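Local coordinates for protein NAD-dependent epimerase/dehydratase (Veillonella parvula DSM 2008, PDB 3R6D) that probably binds NAD(P) in a Rossmann-type domain and may act as an NAD-dependent epimerase or dehydratase, its substrate and reaction not being established, at residues Ala138-Val141 with Leu142-Ser145; Ala188-Asp191 with Ile192-Ala196; Gln179-Arg182 with Glu183-Val186; Val117-Glu120 with Lys121-Asp125; Met82-Gly85 with Ser86-Ala89. One frame throughout, in Å; residues are numbered along the deposited sequence.

All five contacts belong to the NAD(P)H-binding, Rossmann-type part of the chain, and each joins residues close together along a helix or at its start. Contacts 1 and 5 touch, their centres about 9 Å apart: Ala-138 O meets Met-88 CG at 3.2 Å, so helix 129-144 packs against the start of helix 85-96. Contacts 3 and 2 follow each other along helix 182-193, the first at its N-cap and the second near its C-terminal end, centres about 14 Å apart. Contacts 1 and 3 fall on opposite sides of the chain's centre, about 24 Å between centres. Contact 4, on helix 117-125, comes nearest to contact 3, with about 6 Å between closest atoms.

Contact 1: Ala138-Val141 with Leu142-Ser145; sequences ARNV and LRES
Arg-139 and Arg-143, one helical turn apart, run side by side in the same direction and stack their guanidinium groups. The group centres are 3.7 Å apart and the planes differ by 17°. Arg-139 NE lies over the middle of the Arg-143 group, whereas Arg-143 CZ sits nearer the rim of the Arg-139 group. Both chains bend at the third torsion, which turns the flat ends alongside each other; Arg-139 sets out with CG anti to the backbone N (chi1 170°).

The polar grip comes from Asn-140. Its OD1 accepts two bonds from Arg-139 side-on, from NE at 3.0 Å and from NH2 at 2.9 Å, and it lies almost in the plane of that guanidinium. The same oxygen is 3.0 Å from Arg-143 NH2, with the amide and the Arg-143 group only 16° from parallel. Outside the segments, Arg-139 NH1 is bonded to Leu-111 O.

Main-chain bonds carry the helix through Leu-142, Arg-143 and Glu-144 before they weaken: Ser-145 N reaches Val-141 O at 3.2 Å, a weak bond. Ser-145 OG then takes up Leu-142 O at 2.7 Å, in the carbonyl plane on a lone pair, and is also bonded to Leu-147 N.

Two like charges are thus brought face to face, with Arg-139 NH2 and Arg-143 NH2 3.3 Å apart. The amide oxygen fixes the rotation of the first group, and its partial negative charge, together with that of Leu-111 O, probably offsets part of the repulsion.

Contact 2: Ala188-Asp191 with Ile192-Ala196; sequences AIFD and ILHAA
Phe-190 O is gripped twice by His-194, four residues on. The ring supplies the stronger bond, ND1 to O at 2.8 Å with an N-H...O angle of 159°. The oxygen lies close to the imidazole plane, but the ring nitrogen stands above the plane of the carbonyl. His-194 N adds a weak bond to the same oxygen at 3.2 Å and a sounder one to Asp-191 O at 3.1 Å. With ND1 acting as donor, the imidazole is held by its edge to the helix backbone.

That hold also places the ring for an offset stack on Phe-190. The centroids are 3.9 Å apart and the planes 23° from parallel. His-194 CE1 comes down over one face of the phenyl ring, toward its rim, and meets CZ of Phe-190 at 3.2 Å. Phe-190 reaches this position with CG anti to its own nitrogen (chi1 178°).

On another side of the helix, Ile-189 CG2 and Leu-193 CD1 lie alongside each other at 4.0 Å. These apolar groups face the sheet near the C-terminal end of helix 182-193: Ile-189 rests on Phe-78 and Leu-152, and Leu-193 on Val-76 and Ile-104, touching strands 76-79, 102-108 and 148-158.

Contact 3: Gln179-Arg182 with Glu183-Val186; sequences QVSR and EAVV
Ser-181 and Ala-184 form a serine N-cap at the buried junction where strand 179-181 passes into helix 182-193. Ser-181 OG accepts from Ala-184 N at 2.9 Å, with an N-H...O angle of 158°. The hydroxyl reaches that amide because it sits between the backbone N and the carbonyl carbon (chi1 77°). The same OG is bonded to the main-chain O of the chemically methylated lysine at position 163, so this buried group has a partner on the helix and another in a loop.

The first helical turn follows directly: Val-185 N bonds to Ser-181 O at 3.1 Å and Val-186 N to Arg-182 O at 2.9 Å. Flanking the cap is a hydrophobic staple, in which the residue before the N-cap meets the fourth residue after it. Val-180 CG1 touches Val-185 CG2 at 3.8 Å, the two side chains crossing at about a right angle, while Val-180 CG2 rests on Ala-184 CB at 4.0 Å.

Glu-183 bends at chi2 (91°), which folds OE1 back to 3.7 Å from Ser-181 CB; its bond there is to Asp-160 N. Arg-182 runs extended from CG to NE, and its NH1 is held by Asn-159 OD1 just past strand 148-158, the parallel neighbour of 179-181.

Contact 4: Val117-Glu120 with Lys121-Asp125; sequences VALE and KWTFD
Phe-124 curls its ring back over the preceding turn, onto the carbonyl and side chain of Glu-120. Its CB and CG each lie 3.9 Å from Glu-120 O. CD2 comes closer, 3.3 Å from that oxygen, and the next ring atom, CE2, touches Glu-120 CG at 3.5 Å. Glu-120 CD is already 4.2 Å from CE2 and the carboxylate oxygens are farther, so the contact is made by the methylene and not by the charged end; the carboxylate plane is turned 57° from the ring. Glu-120 presents its CG because that atom stands opposite the backbone nitrogen (chi1 -176°) and the chain runs on extended.

Thr-123 binds the backbone twice. Its N and OG1 both donate to Leu-119 O, at 2.9 Å and 2.8 Å, and approach from opposite faces of the carbonyl plane. OG1 is also bonded to the indole NE1 of Trp-156. With a valine here, Leu-119 O would probably be left with the main-chain donor alone, and the Trp-156 indole without its hydroxyl mate.

Within 121-125, Lys-121 NZ, one turn before Asp-125, forms a salt bridge to Asp-125 OD2 at 3.1 Å, the oxygen accepting on its syn lone pair, on the exposed side of the helix.

Helix 117-125 thus lies against the sheet by its Thr-123 side: Trp-122 meets the Trp-156 ring of strand 148-158 edge-to-face, while Thr-123 and Phe-124 touch Met-108 at the end of strand 102-108.

Contact 5: Met82-Gly85 with Ser86-Ala89; sequences MESG and SDMA
Met-88 lays its selenium against the side chain of Met-82, the two crossing at a slant. Both residues are selenomethionine in this crystal. The SE atom of Met-88 is 4.0 Å from Met-82 CG and 4.1 Å from Met-82 CE, so it meets two separate points of the bent chain. Met-88 gets there by folding at chi2 (69°) after leaving the helix.

Ser-84 caps the start of that helix. Its OG accepts from Asp-87 N at 2.9 Å, a nearly straight bond with an N-H...O angle of 170°, while its CB rests 3.8 Å from Asp-87 CB. Ser-84 is therefore the N-cap of helix 85-96, which follows strand 76-79 and precedes the parallel strand 102-108, a beta-alpha-beta crossover of the Rossmann-type sheet.

The hydroxyl of Ser-86 lies 3.1 Å from Ser-84 OG. An alanine in place of Ser-84 would remove the capping oxygen, and the Asp-87 amide in the first turn would probably be left without its mate, the helix start held less firmly. The main chain contributes through Ser-84 O, which accepts from Met-88 N at 2.9 Å, and Gly-85 O, which accepts from Ala-89 N at 2.8 Å.

The carboxylate of Asp-87, near the helix N-terminus, is probably stabilised by the amides there, and its OD1 has a weak bond to Gln-62 NE2. Met-82 and Met-88 also meet helix 129-144, at Leu-142 and Val-141 respectively.

Contact 1: Ala138-Val141 with Leu142-Ser145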
loop_
_atom_site.group_PDB
_atom_site.type_symbol
_atom_site.label_atom_id
_atom_site.label_comp_id
_atom_site.label_asym_id
_atom_site.label_seq_id
_atom_site.Cartn_x
_atom_site.Cartn_y
_atom_site.Cartn_z
ATOM N N ALA A 138 -10.214 6.320 -6.076
ATOM C CA ALA A 138 -9.065 5.437 -6.370
ATOM C C ALA A 138 -9.368 3.972 -6.084
ATOM O O ALA A 138 -9.083 3.093 -6.908
ATOM C CB ALA A 138 -7.856 5.876 -5.581
ATOM N N ARG A 139 -10.040 3.740 -4.948
ATOM C CA ARG A 139 -10.474 2.402 -4.606
ATOM C C ARG A 139 -11.419 1.829 -5.653
ATOM O O ARG A 139 -11.232 0.702 -6.129
ATOM C CB ARG A 139 -11.158 2.402 -3.252
ATOM C CG ARG A 139 -11.817 1.061 -2.995
ATOM C CD ARG A 139 -12.911 1.176 -2.023
ATOM N NE ARG A 139 -14.076 1.851 -2.577
ATOM C CZ ARG A 139 -15.093 2.201 -1.821
ATOM N NH1 ARG A 139 -15.066 1.958 -0.508
ATOM N NH2 ARG A 139 -16.148 2.775 -2.379
ATOM N N ASN A 140 -12.428 2.618 -6.053
ATOM C CA ASN A 140 -13.385 2.165 -7.067
ATOM C C ASN A 140 -12.705 1.835 -8.376
ATOM O O ASN A 140 -13.006 0.807 -8.970
ATOM C CB ASN A 140 -14.473 3.219 -7.307
ATOM C CG ASN A 140 -15.379 3.401 -6.100
ATOM O OD1 ASN A 140 -15.363 2.589 -5.161
ATOM N ND2 ASN A 140 -16.174 4.472 -6.114
ATOM N N VAL A 141 -11.760 2.690 -8.812
ATOM C CA VAL A 141 -11.062 2.420 -10.076
ATOM C C VAL A 141 -10.344 1.063 -9.980
ATOM O O VAL A 141 -10.352 0.257 -10.918
ATOM C CB VAL A 141 -10.068 3.546 -10.446
ATOM C CG1 VAL A 141 -9.120 3.101 -11.581
ATOM C CG2 VAL A 141 -10.859 4.812 -10.874
ATOM N N LEU A 142 -9.653 0.823 -8.860
ATOM C CA LEU A 142 -8.897 -0.427 -8.747
ATOM C C LEU A 142 -9.820 -1.656 -8.688
ATOM O O LEU A 142 -9.585 -2.665 -9.361
ATOM C CB LEU A 142 -7.918 -0.380 -7.571
ATOM C CG LEU A 142 -7.003 -1.582 -7.433
ATOM C CD1 LEU A 142 -6.192 -1.864 -8.717
ATOM C CD2 LEU A 142 -6.072 -1.357 -6.235
ATOM N N ARG A 143 -10.905 -1.556 -7.921
ATOM C CA ARG A 143 -11.866 -2.694 -7.870
ATOM C C ARG A 143 -12.555 -3.013 -9.205
ATOM O O ARG A 143 -12.936 -4.156 -9.462
ATOM C CB ARG A 143 -12.923 -2.489 -6.815
ATOM C CG ARG A 143 -12.359 -2.386 -5.443
ATOM C CD ARG A 143 -13.502 -2.312 -4.358
ATOM N NE ARG A 143 -14.560 -1.297 -4.634
ATOM C CZ ARG A 143 -15.530 -0.937 -3.769
ATOM N NH1 ARG A 143 -15.580 -1.446 -2.535
ATOM N NH2 ARG A 143 -16.453 -0.046 -4.130
ATOM N N GLU A 144 -12.764 -1.990 -10.015
ATOM C CA GLU A 144 -13.337 -2.139 -11.371
ATOM C C GLU A 144 -12.383 -2.708 -12.404
ATOM O O GLU A 144 -12.790 -3.110 -13.499
ATOM C CB GLU A 144 -13.870 -0.785 -11.880
ATOM C CG GLU A 144 -15.002 -0.224 -11.045
ATOM C CD GLU A 144 -15.200 1.281 -11.253
ATOM O OE1 GLU A 144 -14.499 1.923 -12.098
ATOM O OE2 GLU A 144 -16.074 1.821 -10.536
ATOM N N SER A 145 -11.089 -2.675 -12.079
ATOM C CA SER A 145 -10.114 -3.196 -12.947
ATOM C C SER A 145 -10.198 -4.680 -12.983
ATOM O O SER A 145 -10.863 -5.319 -12.134
ATOM C CB SER A 145 -8.744 -2.731 -12.488
ATOM O OG SER A 145 -8.180 -3.609 -11.506
#

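Contact 2: Ala188-Asp191 with Ile192-Ala196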
loop_
_atom_site.group_PDB
_atom_site.type_symbol
_atom_site.label_atom_id
_atom_site.label_comp_id
_atom_site.label_asym_id
_atom_site.label_seq_id
_atom_site.Cartn_x
_atom_site.Cartn_y
_atom_site.Cartn_z
ATOM N N ALA A 188 2.910 -7.193 7.422
ATOM C CA ALA A 188 1.789 -7.802 6.700
ATOM C C ALA A 188 2.065 -7.862 5.181
ATOM O O ALA A 188 1.809 -8.884 4.550
ATOM C CB ALA A 188 0.487 -7.053 6.988
ATOM N N ILE A 189 2.603 -6.774 4.611
ATOM C CA ILE A 189 2.919 -6.775 3.171
ATOM C C ILE A 189 3.970 -7.847 2.859
ATOM O O ILE A 189 3.841 -8.624 1.912
ATOM C CB ILE A 189 3.374 -5.386 2.678
ATOM C CG1 ILE A 189 2.270 -4.331 2.909
ATOM C CG2 ILE A 189 3.820 -5.453 1.242
ATOM C CD1 ILE A 189 2.836 -2.935 2.958
ATOM N N PHE A 190 5.014 -7.914 3.693
ATOM C CA PHE A 190 6.044 -8.932 3.538
ATOM C C PHE A 190 5.394 -10.321 3.522
ATOM O O PHE A 190 5.698 -11.167 2.677
ATOM C CB PHE A 190 7.036 -8.791 4.693
ATOM C CG PHE A 190 8.141 -9.809 4.685
ATOM C CD1 PHE A 190 9.377 -9.510 4.122
ATOM C CD2 PHE A 190 7.940 -11.057 5.252
ATOM C CE1 PHE A 190 10.423 -10.455 4.142
ATOM C CE2 PHE A 190 8.958 -12.016 5.244
ATOM C CZ PHE A 190 10.190 -11.698 4.696
ATOM N N ASP A 191 4.510 -10.559 4.492
ATOM C CA ASP A 191 3.878 -11.881 4.625
ATOM C C ASP A 191 3.034 -12.200 3.386
ATOM O O ASP A 191 3.072 -13.332 2.886
ATOM C CB ASP A 191 3.046 -11.953 5.888
ATOM C CG ASP A 191 3.895 -11.962 7.153
ATOM O OD1 ASP A 191 5.108 -12.247 7.057
ATOM O OD2 ASP A 191 3.366 -11.691 8.257
ATOM N N ILE A 192 2.316 -11.207 2.847
ATOM C CA ILE A 192 1.547 -11.434 1.633
ATOM C C ILE A 192 2.443 -11.841 0.464
ATOM O O ILE A 192 2.102 -12.725 -0.345
ATOM C CB ILE A 192 0.704 -10.190 1.335
ATOM C CG1 ILE A 192 -0.384 -10.052 2.399
ATOM C CG2 ILE A 192 0.092 -10.253 -0.051
ATOM C CD1 ILE A 192 -1.112 -8.721 2.388
ATOM N N LEU A 193 3.597 -11.172 0.352
ATOM C CA LEU A 193 4.553 -11.463 -0.720
ATOM C C LEU A 193 5.233 -12.830 -0.601
ATOM O O LEU A 193 5.863 -13.284 -1.541
ATOM C CB LEU A 193 5.616 -10.366 -0.792
ATOM C CG LEU A 193 5.127 -8.991 -1.281
ATOM C CD1 LEU A 193 6.138 -7.898 -0.947
ATOM C CD2 LEU A 193 4.783 -9.034 -2.773
ATOM N N HIS A 194 5.111 -13.448 0.562
ATOM C CA HIS A 194 5.653 -14.778 0.818
ATOM C C HIS A 194 4.592 -15.871 0.857
ATOM O O HIS A 194 4.930 -17.029 1.120
ATOM C CB HIS A 194 6.478 -14.759 2.107
ATOM C CG HIS A 194 7.785 -14.054 1.951
ATOM N ND1 HIS A 194 7.883 -12.672 1.900
ATOM C CD2 HIS A 194 9.049 -14.534 1.840
ATOM C CE1 HIS A 194 9.163 -12.343 1.749
ATOM N NE2 HIS A 194 9.887 -13.451 1.720
ATOM N N ALA A 195 3.333 -15.544 0.595
ATOM C CA ALA A 195 2.220 -16.497 0.753
ATOM C C ALA A 195 2.091 -17.401 -0.481
ATOM O O ALA A 195 1.654 -16.959 -1.538
ATOM C CB ALA A 195 0.912 -15.711 0.966
ATOM N N ALA A 196 2.415 -18.686 -0.361
ATOM C CA ALA A 196 2.251 -19.588 -1.523
ATOM C C ALA A 196 0.794 -19.639 -2.009
ATOM O O ALA A 196 0.518 -19.610 -3.246
ATOM C CB ALA A 196 2.751 -20.985 -1.183
#

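Contact 3: Gln179-Arg182 with Glu183-Val186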
loop_
_atom_site.group_PDB
_atom_site.type_symbol
_atom_site.label_atom_id
_atom_site.label_comp_id
_atom_site.label_asym_id
_atom_site.label_seq_id
_atom_site.Cartn_x
_atom_site.Cartn_y
_atom_site.Cartn_z
ATOM N N GLN A 179 -5.825 2.015 15.477
ATOM C CA GLN A 179 -4.468 2.357 15.062
ATOM C C GLN A 179 -3.726 1.130 14.604
ATOM O O GLN A 179 -4.132 -0.002 14.900
ATOM C CB GLN A 179 -3.694 3.014 16.208
ATOM C CG GLN A 179 -3.479 2.033 17.365
ATOM C CD GLN A 179 -2.990 2.708 18.615
ATOM O OE1 GLN A 179 -3.334 3.862 18.877
ATOM N NE2 GLN A 179 -2.157 2.012 19.394
ATOM N N VAL A 180 -2.615 1.363 13.904
ATOM C CA VAL A 180 -1.692 0.297 13.532
ATOM C C VAL A 180 -0.355 0.984 13.212
ATOM O O VAL A 180 -0.320 2.092 12.677
ATOM C CB VAL A 180 -2.238 -0.544 12.339
ATOM C CG1 VAL A 180 -2.279 0.278 11.065
ATOM C CG2 VAL A 180 -1.395 -1.804 12.124
ATOM N N SER A 181 0.743 0.324 13.550
ATOM C CA SER A 181 2.052 0.897 13.243
ATOM C C SER A 181 2.435 0.664 11.783
ATOM O O SER A 181 2.032 -0.326 11.150
ATOM C CB SER A 181 3.150 0.374 14.159
ATOM O OG SER A 181 3.525 -0.927 13.759
ATOM N N ARG A 182 3.257 1.561 11.249
ATOM C CA ARG A 182 3.773 1.355 9.896
ATOM C C ARG A 182 4.623 0.078 9.836
ATOM O O ARG A 182 4.612 -0.639 8.832
ATOM C CB ARG A 182 4.555 2.582 9.393
ATOM C CG ARG A 182 3.653 3.809 9.194
ATOM C CD ARG A 182 4.344 4.929 8.482
ATOM N NE ARG A 182 3.458 6.063 8.250
ATOM C CZ ARG A 182 3.131 6.961 9.177
ATOM N NH1 ARG A 182 3.615 6.860 10.407
ATOM N NH2 ARG A 182 2.293 7.959 8.865
ATOM N N GLU A 183 5.342 -0.214 10.921
ATOM C CA GLU A 183 6.139 -1.442 10.972
ATOM C C GLU A 183 5.290 -2.711 10.892
ATOM O O GLU A 183 5.672 -3.670 10.184
ATOM C CB GLU A 183 7.031 -1.420 12.220
ATOM C CG GLU A 183 8.141 -0.364 12.216
ATOM C CD GLU A 183 7.749 0.976 12.831
ATOM O OE1 GLU A 183 6.531 1.275 13.001
ATOM O OE2 GLU A 183 8.683 1.757 13.146
ATOM N N ALA A 184 4.127 -2.703 11.567
ATOM C CA ALA A 184 3.194 -3.839 11.473
ATOM C C ALA A 184 2.626 -3.983 10.072
ATOM O O ALA A 184 2.509 -5.096 9.557
ATOM C CB ALA A 184 2.084 -3.696 12.510
ATOM N N VAL A 185 2.284 -2.856 9.437
ATOM C CA VAL A 185 1.766 -2.919 8.077
ATOM C C VAL A 185 2.824 -3.526 7.128
ATOM O O VAL A 185 2.511 -4.359 6.256
ATOM C CB VAL A 185 1.290 -1.547 7.580
ATOM C CG1 VAL A 185 0.852 -1.633 6.089
ATOM C CG2 VAL A 185 0.140 -1.023 8.427
ATOM N N VAL A 186 4.071 -3.083 7.287
ATOM C CA VAL A 186 5.138 -3.618 6.466
ATOM C C VAL A 186 5.320 -5.128 6.632
ATOM O O VAL A 186 5.532 -5.844 5.656
ATOM C CB VAL A 186 6.440 -2.848 6.690
ATOM C CG1 VAL A 186 7.632 -3.594 6.057
ATOM C CG2 VAL A 186 6.310 -1.431 6.072
#

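Contact 4: Val117-Glu120 with Lys121-Asp125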
loop_
_atom_site.group_PDB
_atom_site.type_symbol
_atom_site.label_atom_id
_atom_site.label_comp_id
_atom_site.label_asym_id
_atom_site.label_seq_id
_atom_site.Cartn_x
_atom_site.Cartn_y
_atom_site.Cartn_z
ATOM N N VAL A 117 -19.204 3.628 15.453
ATOM C CA VAL A 117 -19.698 4.986 15.319
ATOM C C VAL A 117 -18.685 6.050 15.737
ATOM O O VAL A 117 -18.415 7.015 14.979
ATOM C CB VAL A 117 -21.026 5.175 16.110
ATOM C CG1 VAL A 117 -21.403 6.644 16.158
ATOM C CG2 VAL A 117 -22.152 4.403 15.436
ATOM N N ALA A 118 -18.132 5.924 16.945
ATOM C CA ALA A 118 -17.282 7.000 17.472
ATOM C C ALA A 118 -15.982 7.119 16.677
ATOM O O ALA A 118 -15.564 8.217 16.305
ATOM C CB ALA A 118 -17.010 6.816 18.952
ATOM N N LEU A 119 -15.358 5.984 16.370
ATOM C CA LEU A 119 -14.128 6.007 15.588
ATOM C C LEU A 119 -14.363 6.487 14.163
ATOM O O LEU A 119 -13.531 7.201 13.597
ATOM C CB LEU A 119 -13.489 4.620 15.610
ATOM C CG LEU A 119 -12.187 4.410 14.818
ATOM C CD1 LEU A 119 -11.056 5.342 15.288
ATOM C CD2 LEU A 119 -11.742 2.927 14.937
ATOM N N GLU A 120 -15.509 6.129 13.587
ATOM C CA GLU A 120 -15.848 6.623 12.256
ATOM C C GLU A 120 -15.948 8.144 12.287
ATOM O O GLU A 120 -15.380 8.837 11.427
ATOM C CB GLU A 120 -17.151 6.015 11.771
ATOM C CG GLU A 120 -17.461 6.443 10.349
ATOM C CD GLU A 120 -18.812 5.978 9.914
ATOM O OE1 GLU A 120 -18.915 4.840 9.422
ATOM O OE2 GLU A 120 -19.780 6.763 10.045
ATOM N N LYS A 121 -16.725 8.682 13.240
ATOM C CA LYS A 121 -16.912 10.141 13.297
ATOM C C LYS A 121 -15.581 10.843 13.519
ATOM O O LYS A 121 -15.276 11.848 12.849
ATOM C CB LYS A 121 -17.897 10.507 14.404
ATOM C CG LYS A 121 -18.118 12.009 14.512
ATOM C CD LYS A 121 -19.236 12.307 15.530
ATOM C CE LYS A 121 -19.382 13.791 15.813
ATOM N NZ LYS A 121 -18.147 14.355 16.462
ATOM N N TRP A 122 -14.742 10.311 14.410
ATOM C CA TRP A 122 -13.431 10.917 14.641
ATOM C C TRP A 122 -12.624 10.918 13.345
ATOM O O TRP A 122 -11.968 11.908 12.998
ATOM C CB TRP A 122 -12.677 10.185 15.750
ATOM C CG TRP A 122 -11.450 10.956 16.175
ATOM C CD1 TRP A 122 -11.379 11.908 17.183
ATOM C CD2 TRP A 122 -10.141 10.866 15.612
ATOM N NE1 TRP A 122 -10.111 12.388 17.272
ATOM C CE2 TRP A 122 -9.324 11.792 16.319
ATOM C CE3 TRP A 122 -9.576 10.114 14.571
ATOM C CZ2 TRP A 122 -7.962 11.993 16.010
ATOM C CZ3 TRP A 122 -8.200 10.303 14.270
ATOM C CH2 TRP A 122 -7.418 11.237 14.994
ATOM N N THR A 123 -12.660 9.801 12.617
ATOM C CA THR A 123 -11.913 9.680 11.382
ATOM C C THR A 123 -12.287 10.790 10.394
ATOM O O THR A 123 -11.421 11.504 9.880
ATOM C CB THR A 123 -12.116 8.277 10.775
ATOM O OG1 THR A 123 -11.493 7.339 11.641
ATOM C CG2 THR A 123 -11.524 8.152 9.372
ATOM N N PHE A 124 -13.595 10.962 10.157
ATOM C CA PHE A 124 -14.024 11.973 9.189
ATOM C C PHE A 124 -13.892 13.410 9.696
ATOM O O PHE A 124 -13.698 14.323 8.900
ATOM C CB PHE A 124 -15.411 11.625 8.639
ATOM C CG PHE A 124 -15.394 10.340 7.868
ATOM C CD1 PHE A 124 -14.548 10.203 6.757
ATOM C CD2 PHE A 124 -16.168 9.275 8.237
ATOM C CE1 PHE A 124 -14.475 9.025 6.034
ATOM C CE2 PHE A 124 -16.096 8.063 7.528
ATOM C CZ PHE A 124 -15.258 7.936 6.422
ATOM N N ASP A 125 -13.918 13.591 11.010
ATOM C CA ASP A 125 -13.637 14.889 11.613
ATOM C C ASP A 125 -12.187 15.299 11.383
ATOM O O ASP A 125 -11.847 16.472 11.494
ATOM C CB ASP A 125 -13.888 14.850 13.123
ATOM C CG ASP A 125 -15.370 14.847 13.509
ATOM O OD1 ASP A 125 -16.275 14.992 12.642
ATOM O OD2 ASP A 125 -15.634 14.693 14.727
#

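Contact 5: Met82-Gly85 with Ser86-Ala89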
loop_
_atom_site.group_PDB
_atom_site.type_symbol
_atom_site.label_atom_id
_atom_site.label_comp_id
_atom_site.label_asym_id
_atom_site.label_seq_id
_atom_site.Cartn_x
_atom_site.Cartn_y
_atom_site.Cartn_z
HETATM N N MSE A 82 -3.203 5.655 -2.670
HETATM C CA MSE A 82 -4.399 5.495 -3.522
HETATM C C MSE A 82 -5.315 6.690 -3.220
HETATM O O MSE A 82 -6.354 6.550 -2.557
HETATM C CB MSE A 82 -5.122 4.169 -3.235
HETATM C CG MSE A 82 -4.301 2.970 -3.648
HETATM SE SE MSE A 82 -5.213 1.288 -3.237
HETATM C CE MSE A 82 -6.912 1.644 -4.123
ATOM N N GLU A 83 -4.887 7.862 -3.688
ATOM C CA GLU A 83 -5.493 9.136 -3.286
ATOM C C GLU A 83 -6.334 9.810 -4.346
ATOM O O GLU A 83 -7.123 10.715 -4.032
ATOM C CB GLU A 83 -4.396 10.108 -2.856
ATOM C CG GLU A 83 -3.791 9.779 -1.502
ATOM C CD GLU A 83 -2.520 10.570 -1.257
ATOM O OE1 GLU A 83 -2.151 11.407 -2.108
ATOM O OE2 GLU A 83 -1.918 10.360 -0.196
ATOM N N SER A 84 -6.149 9.389 -5.593
ATOM C CA SER A 84 -6.750 10.022 -6.754
ATOM C C SER A 84 -7.334 9.002 -7.723
ATOM O O SER A 84 -6.620 8.094 -8.143
ATOM C CB SER A 84 -5.659 10.881 -7.473
ATOM O OG SER A 84 -5.946 11.063 -8.842
ATOM N N GLY A 85 -8.582 9.186 -8.157
ATOM C CA GLY A 85 -9.148 8.305 -9.181
ATOM C C GLY A 85 -8.391 8.365 -10.501
ATOM O O GLY A 85 -8.158 7.339 -11.157
ATOM N N SER A 86 -8.062 9.577 -10.944
ATOM C CA SER A 86 -7.360 9.707 -12.221
ATOM C C SER A 86 -5.940 9.129 -12.167
ATOM O O SER A 86 -5.528 8.502 -13.128
ATOM C CB SER A 86 -7.375 11.142 -12.710
ATOM O OG SER A 86 -6.744 11.939 -11.745
ATOM N N ASP A 87 -5.226 9.338 -11.065
ATOM C CA ASP A 87 -3.902 8.689 -10.919
ATOM C C ASP A 87 -4.035 7.180 -10.886
ATOM O O ASP A 87 -3.283 6.466 -11.514
ATOM C CB ASP A 87 -3.112 9.167 -9.712
ATOM C CG ASP A 87 -2.599 10.582 -9.874
ATOM O OD1 ASP A 87 -2.644 11.133 -11.002
ATOM O OD2 ASP A 87 -2.122 11.124 -8.862
HETATM N N MSE A 88 -5.042 6.685 -10.178
HETATM C CA MSE A 88 -5.253 5.252 -10.147
HETATM C C MSE A 88 -5.596 4.734 -11.530
HETATM O O MSE A 88 -5.122 3.686 -11.939
HETATM C CB MSE A 88 -6.376 4.907 -9.168
HETATM C CG MSE A 88 -6.474 3.442 -8.732
HETATM SE SE MSE A 88 -5.007 2.802 -7.571
HETATM C CE MSE A 88 -4.625 1.903 -9.030
ATOM N N ALA A 89 -6.390 5.502 -12.285
ATOM C CA ALA A 89 -6.723 5.080 -13.636
ATOM C C ALA A 89 -5.479 5.036 -14.520
ATOM O O ALA A 89 -5.325 4.123 -15.345
ATOM C CB ALA A 89 -7.804 5.993 -14.252
#